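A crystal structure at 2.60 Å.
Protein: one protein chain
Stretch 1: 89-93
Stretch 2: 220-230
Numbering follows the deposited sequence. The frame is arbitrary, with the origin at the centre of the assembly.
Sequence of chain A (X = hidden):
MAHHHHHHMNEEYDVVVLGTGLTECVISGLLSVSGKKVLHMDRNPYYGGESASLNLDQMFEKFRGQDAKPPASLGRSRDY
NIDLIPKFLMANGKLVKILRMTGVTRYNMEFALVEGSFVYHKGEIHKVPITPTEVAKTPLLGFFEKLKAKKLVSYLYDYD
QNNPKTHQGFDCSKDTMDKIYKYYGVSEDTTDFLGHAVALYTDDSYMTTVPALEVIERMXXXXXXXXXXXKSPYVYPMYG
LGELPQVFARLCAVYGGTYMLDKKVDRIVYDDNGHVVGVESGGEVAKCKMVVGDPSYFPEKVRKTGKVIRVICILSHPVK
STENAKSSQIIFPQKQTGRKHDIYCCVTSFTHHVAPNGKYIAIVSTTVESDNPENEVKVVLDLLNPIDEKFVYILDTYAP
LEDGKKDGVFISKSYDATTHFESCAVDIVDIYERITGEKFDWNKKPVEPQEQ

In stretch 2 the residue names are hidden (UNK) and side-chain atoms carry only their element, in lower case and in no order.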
ATOM      1  N   LEU A  89      -2.383  -4.498  26.898  1.00 41.93           N
ATOM      2  CA  LEU A  89      -2.464  -4.516  25.447  1.00 40.49           C
ATOM      3  C   LEU A  89      -3.925  -4.395  25.032  1.00 45.55           C
ATOM      4  O   LEU A  89      -4.776  -5.164  25.493  1.00 45.39           O
ATOM      5  CB  LEU A  89      -1.859  -5.795  24.865  1.00 43.40           C
ATOM      6  CG  LEU A  89      -0.364  -6.075  25.052  1.00 41.68           C
ATOM      7  CD1 LEU A  89      -0.078  -6.830  26.363  1.00 36.57           C
ATOM      8  CD2 LEU A  89       0.195  -6.813  23.845  1.00 38.04           C
ATOM      9  N   MET A  90      -4.209  -3.431  24.158  1.00 43.99           N
ATOM     10  CA  MET A  90      -5.497  -3.400  23.477  1.00 39.56           C
ATOM     11  C   MET A  90      -5.593  -4.638  22.593  1.00 39.41           C
ATOM     12  O   MET A  90      -4.694  -4.907  21.789  1.00 38.71           O
ATOM     13  CB  MET A  90      -5.634  -2.112  22.667  1.00 36.49           C
ATOM     14  CG  MET A  90      -6.792  -2.075  21.684  1.00 42.59           C
ATOM     15  SD  MET A  90      -8.430  -2.069  22.448  1.00 51.61           S
ATOM     16  CE  MET A  90      -8.350  -0.599  23.472  1.00 38.45           C
ATOM     17  N   ALA A  91      -6.699  -5.375  22.737  1.00 39.11           N
ATOM     18  CA  ALA A  91      -6.783  -6.761  22.278  1.00 41.49           C
ATOM     19  C   ALA A  91      -6.418  -6.964  20.810  1.00 52.81           C
ATOM     20  O   ALA A  91      -5.822  -7.990  20.459  1.00 71.19           O
ATOM     21  CB  ALA A  91      -8.184  -7.302  22.544  1.00 41.84           C
ATOM     22  N   ASN A  92      -6.756  -6.024  19.930  1.00 39.61           N
ATOM     23  CA  ASN A  92      -6.354  -6.209  18.532  1.00 43.95           C
ATOM     24  C   ASN A  92      -5.617  -4.986  18.000  1.00 42.60           C
ATOM     25  O   ASN A  92      -5.734  -4.647  16.818  1.00 42.11           O
ATOM     26  CB  ASN A  92      -7.556  -6.544  17.646  1.00 55.30           C
ATOM     27  CG  ASN A  92      -7.847  -8.038  17.589  1.00 55.88           C
ATOM     28  OD1 ASN A  92      -6.961  -8.845  17.307  1.00 60.23           O
ATOM     29  ND2 ASN A  92      -9.091  -8.410  17.865  1.00 54.24           N
ATOM     30  N   GLY A  93      -4.872  -4.310  18.876  1.00 39.04           N
ATOM     31  CA  GLY A  93      -4.171  -3.090  18.551  1.00 33.19           C
ATOM     32  C   GLY A  93      -2.847  -3.347  17.868  1.00 42.04           C
ATOM     33  O   GLY A  93      -2.532  -4.457  17.436  1.00 45.79           O
ATOM     34  N   UNK A 220     -14.507   2.098  17.744  1.00 46.75           N
ATOM     35  CA  UNK A 220     -14.928   0.793  17.239  1.00 53.16           C
ATOM     36  C   UNK A 220     -13.949  -0.300  17.650  1.00 51.81           C
ATOM     37  O   UNK A 220     -14.357  -1.424  17.962  1.00 54.44           O
ATOM     38  n   UNK A 220     -19.396   3.566  12.924  1.00 72.21           N
ATOM     39  n   UNK A 220     -17.855   1.955  12.389  1.00 82.54           N
ATOM     40  c   UNK A 220     -18.550   2.617  13.302  1.00 75.79           C
ATOM     41  c   UNK A 220     -15.070   0.824  15.716  1.00 54.92           C
ATOM     42  c   UNK A 220     -17.487   1.310  15.104  1.00 72.39           C
ATOM     43  c   UNK A 220     -16.064   1.840  15.174  1.00 64.37           C
ATOM     44  n   UNK A 220     -18.397   2.331  14.591  1.00 74.12           N
ATOM     45  N   UNK A 221     -12.652   0.004  17.636  1.00 39.41           N
ATOM     46  CA  UNK A 221     -11.671  -0.975  18.075  1.00 47.36           C
ATOM     47  C   UNK A 221     -11.911  -1.376  19.523  1.00 49.36           C
ATOM     48  O   UNK A 221     -11.870  -2.567  19.864  1.00 47.33           O
ATOM     49  c   UNK A 221      -7.813  -0.446  18.320  1.00 43.48           C
ATOM     50  c   UNK A 221     -10.266  -0.400  17.906  1.00 48.77           C
ATOM     51  c   UNK A 221      -9.015  -2.557  17.666  1.00 40.31           C
ATOM     52  c   UNK A 221      -9.106  -1.240  18.429  1.00 45.96           C
ATOM     53  N   UNK A 222     -12.193  -0.388  20.381  1.00 42.33           N
ATOM     54  CA  UNK A 222     -12.489  -0.655  21.782  1.00 38.97           C
ATOM     55  C   UNK A 222     -13.726  -1.532  21.922  1.00 44.47           C
ATOM     56  O   UNK A 222     -13.699  -2.549  22.619  1.00 50.69           O
ATOM     57  c   UNK A 222     -12.662   0.673  22.534  1.00 41.05           C
ATOM     58  c   UNK A 222     -13.156   0.332  26.813  1.00 36.99           C
ATOM     59  c   UNK A 222     -11.991   0.871  26.297  1.00 38.08           C
ATOM     60  c   UNK A 222     -11.832   0.975  24.914  1.00 39.87           C
ATOM     61  c   UNK A 222     -14.160  -0.083  25.966  1.00 34.20           C
ATOM     62  c   UNK A 222     -12.830   0.557  24.045  1.00 38.85           C
ATOM     63  o   UNK A 222     -13.337   0.213  28.173  1.00 37.17           O
ATOM     64  c   UNK A 222     -13.997   0.034  24.599  1.00 37.03           C
ATOM     65  N   UNK A 223     -14.812  -1.164  21.239  1.00 42.08           N
ATOM     66  CA  UNK A 223     -16.056  -1.917  21.357  1.00 47.50           C
ATOM     67  C   UNK A 223     -15.914  -3.335  20.807  1.00 49.88           C
ATOM     68  O   UNK A 223     -16.438  -4.287  21.397  1.00 48.02           O
ATOM     69  o   UNK A 223     -20.752  -1.232  20.068  1.00 82.78           O
ATOM     70  c   UNK A 223     -17.177  -1.166  20.637  1.00 52.36           C
ATOM     71  c   UNK A 223     -18.534  -1.843  20.682  1.00 64.31           C
ATOM     72  c   UNK A 223     -19.546  -1.199  19.745  1.00 77.72           C
ATOM     73  o   UNK A 223     -19.140  -0.661  18.689  1.00 81.85           O
ATOM     74  N   UNK A 224     -15.209  -3.498  19.683  1.00 52.85           N
ATOM     75  CA  UNK A 224     -15.010  -4.829  19.111  1.00 63.58           C
ATOM     76  C   UNK A 224     -14.174  -5.710  20.032  1.00 61.62           C
ATOM     77  O   UNK A 224     -14.513  -6.877  20.268  1.00 58.01           O
ATOM     78  o   UNK A 224     -14.977  -3.768  15.628  1.00 86.39           O
ATOM     79  c   UNK A 224     -14.365  -4.722  17.726  1.00 70.79           C
ATOM     80  c   UNK A 224     -15.374  -4.401  16.630  1.00 83.22           C
ATOM     81  o   UNK A 224     -16.570  -4.733  16.791  1.00 86.58           O
ATOM     82  N   UNK A 225     -13.060  -5.176  20.544  1.00 54.82           N
ATOM     83  CA  UNK A 225     -12.224  -5.947  21.457  1.00 47.93           C
ATOM     84  C   UNK A 225     -12.977  -6.275  22.742  1.00 43.97           C
ATOM     85  O   UNK A 225     -12.897  -7.399  23.254  1.00 41.63           O
ATOM     86  c   UNK A 225     -10.940  -5.177  21.754  1.00 45.98           C
ATOM     87  o   UNK A 225     -10.196  -4.980  20.565  1.00 54.08           O
ATOM     88  N   UNK A 226     -13.761  -5.319  23.241  1.00 35.62           N
ATOM     89  CA  UNK A 226     -14.529  -5.530  24.466  1.00 43.44           C
ATOM     90  C   UNK A 226     -15.535  -6.664  24.303  1.00 48.78           C
ATOM     91  O   UNK A 226     -15.749  -7.445  25.237  1.00 49.00           O
ATOM     92  c   UNK A 226     -15.241  -4.229  24.865  1.00 45.33           C
ATOM     93  c   UNK A 226     -15.733  -4.291  27.355  1.00 36.62           C
ATOM     94  c   UNK A 226     -17.157  -2.899  25.860  1.00 50.20           C
ATOM     95  c   UNK A 226     -16.319  -4.165  25.964  1.00 48.55           C
ATOM     96  N   UNK A 227     -16.169  -6.773  23.128  1.00 56.26           N
ATOM     97  CA  UNK A 227     -17.146  -7.841  22.918  1.00 62.62           C
ATOM     98  C   UNK A 227     -16.495  -9.207  22.747  1.00 63.08           C
ATOM     99  O   UNK A 227     -17.148 -10.226  22.997  1.00 63.27           O
ATOM    100  c   UNK A 227     -19.064  -6.480  21.959  1.00 79.45           C
ATOM    101  o   UNK A 227     -19.452  -6.245  23.107  1.00 77.42           O
ATOM    102  n   UNK A 227     -19.540  -5.834  20.898  1.00 85.13           N
ATOM    103  c   UNK A 227     -18.007  -7.538  21.688  1.00 68.99           C
ATOM    104  N   UNK A 228     -15.223  -9.245  22.347  1.00 67.64           N
ATOM    105  CA  UNK A 228     -14.514 -10.498  22.103  1.00 71.21           C
ATOM    106  C   UNK A 228     -14.038 -11.139  23.401  1.00 62.61           C
ATOM    107  O   UNK A 228     -14.095 -12.364  23.554  1.00 70.61           O
ATOM    108  c   UNK A 228     -11.445 -11.815  18.987  1.00 76.57           C
ATOM    109  s   UNK A 228     -12.340 -10.324  18.573  1.00 78.61           S
ATOM    110  c   UNK A 228     -13.746 -10.420  19.685  1.00 76.02           C
ATOM    111  c   UNK A 228     -13.351 -10.260  21.142  1.00 75.83           C
ATOM    112  N   UNK A 229     -13.579 -10.320  24.343  1.00 54.75           N
ATOM    113  CA  UNK A 229     -13.044 -10.788  25.610  1.00 60.00           C
ATOM    114  C   UNK A 229     -13.982 -10.539  26.781  1.00 66.13           C
ATOM    115  O   UNK A 229     -13.781 -11.124  27.848  1.00 70.53           O
ATOM    116  c   UNK A 229      -9.845 -11.588  24.829  1.00 61.66           C
ATOM    117  c   UNK A 229      -9.024 -11.226  22.611  1.00 59.44           C
ATOM    118  c   UNK A 229      -9.892 -10.159  22.467  1.00 57.22           C
ATOM    119  c   UNK A 229     -10.727  -9.806  23.515  1.00 58.87           C
ATOM    120  c   UNK A 229      -9.001 -11.943  23.788  1.00 62.23           C
ATOM    121  o   UNK A 229      -8.182 -11.585  21.576  1.00 58.68           O
ATOM    122  c   UNK A 229     -11.657 -10.161  25.854  1.00 58.35           C
ATOM    123  c   UNK A 229     -10.707 -10.506  24.720  1.00 59.98           C
ATOM    124  N   UNK A 230     -14.984  -9.680  26.615  1.00 66.44           N
ATOM    125  CA  UNK A 230     -16.061  -9.595  27.581  1.00 58.33           C
ATOM    126  C   UNK A 230     -16.025  -8.450  28.564  1.00 66.53           C
ATOM    127  O   UNK A 230     -16.705  -7.435  28.393  1.00 79.13           O
TER
HETATM  128  O   HOH W   1     -10.863  -6.189  18.039  1.00 50.61           O

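Position 220 carries three carbons, a nitrogen, then a carbon bearing two more nitrogens. This guanidinium chain is Arg220. It lies out of reach of stretch 1.

Position 221 has four carbons, forked at the second. The two branch ends lie against Met90 and Asn92. The fork at the second carbon excludes isoleucine, so this is Leu221. Its CA-to-CB bond points toward stretch 1. Its CD2 lies 3.9 Å from Met90 CG, and its CD1 lies 4.0 Å from Asn92 O.

Position 222 has one carbon and then a six-carbon ring bearing one oxygen. A ring carbon meets the end of Met90. It is Tyr222. CA-to-CB points away from stretch 1, yet Tyr222 CD2 is 4.1 Å from Met90 CE.

Position 223 has three carbons, the third carrying two oxygens. This is Glu223, and it is out of reach.

Position 224 is one carbon shorter, with two oxygens on the second carbon. It is Asp224. It is exposed and makes no contact.

Position 225 has one carbon and one oxygen. The carbon lies against the Ala91 CB, and the oxygen is near the Met90 sulfur. This gives Ser225. Ala91 CA and Ser225 CA are 5.6 Å apart, the nearest CA pair across the stretches. Ser225 CB sits 3.6 Å from Ala91 CB, and Ser225 OG lies 3.9 Å from Met90 SD.

Position 226 again has four carbons forked at the second. It is Leu226; its CA-to-CB bond points away from stretch 1.

Position 227 has two carbons, the second carrying one oxygen and one nitrogen. This amide is Asn227. It is exposed and distant from stretch 1.

Position 228 is an unbranched chain of two carbons, a sulfur and a carbon. The sulfur lies against the Asn92 side-chain amide. It is Met228. Its SD lies 3.8 Å from Asn92 ND2.

Position 229 has one carbon and a six-carbon ring with one oxygen. A ring carbon lies against the Ala91 CB. It is Tyr229. Its CE2 is 3.3 Å from Ala91 CB, a tight approach, oblique to the ring.

Position 230 has no side-chain atoms. It is Gly230. Phi is positive here, just after the helix, and a CB would jam against the carbonyl oxygen of Tyr229.

The contact is mainly one of packing. Leu221, Ser225, Met228 and Tyr229 direct their CB atoms toward stretch 1, and Met90 and Ala91 point back. No direct hydrogen bond crosses. Water 1 links the stretches instead: it accepts from Asn92 ND2 at 2.8 Å and hydrogen-bonds Ser225 OG, 2.9 Å from its oxygen.

Stretch 2 (220-230) RLYEDSLNMYG
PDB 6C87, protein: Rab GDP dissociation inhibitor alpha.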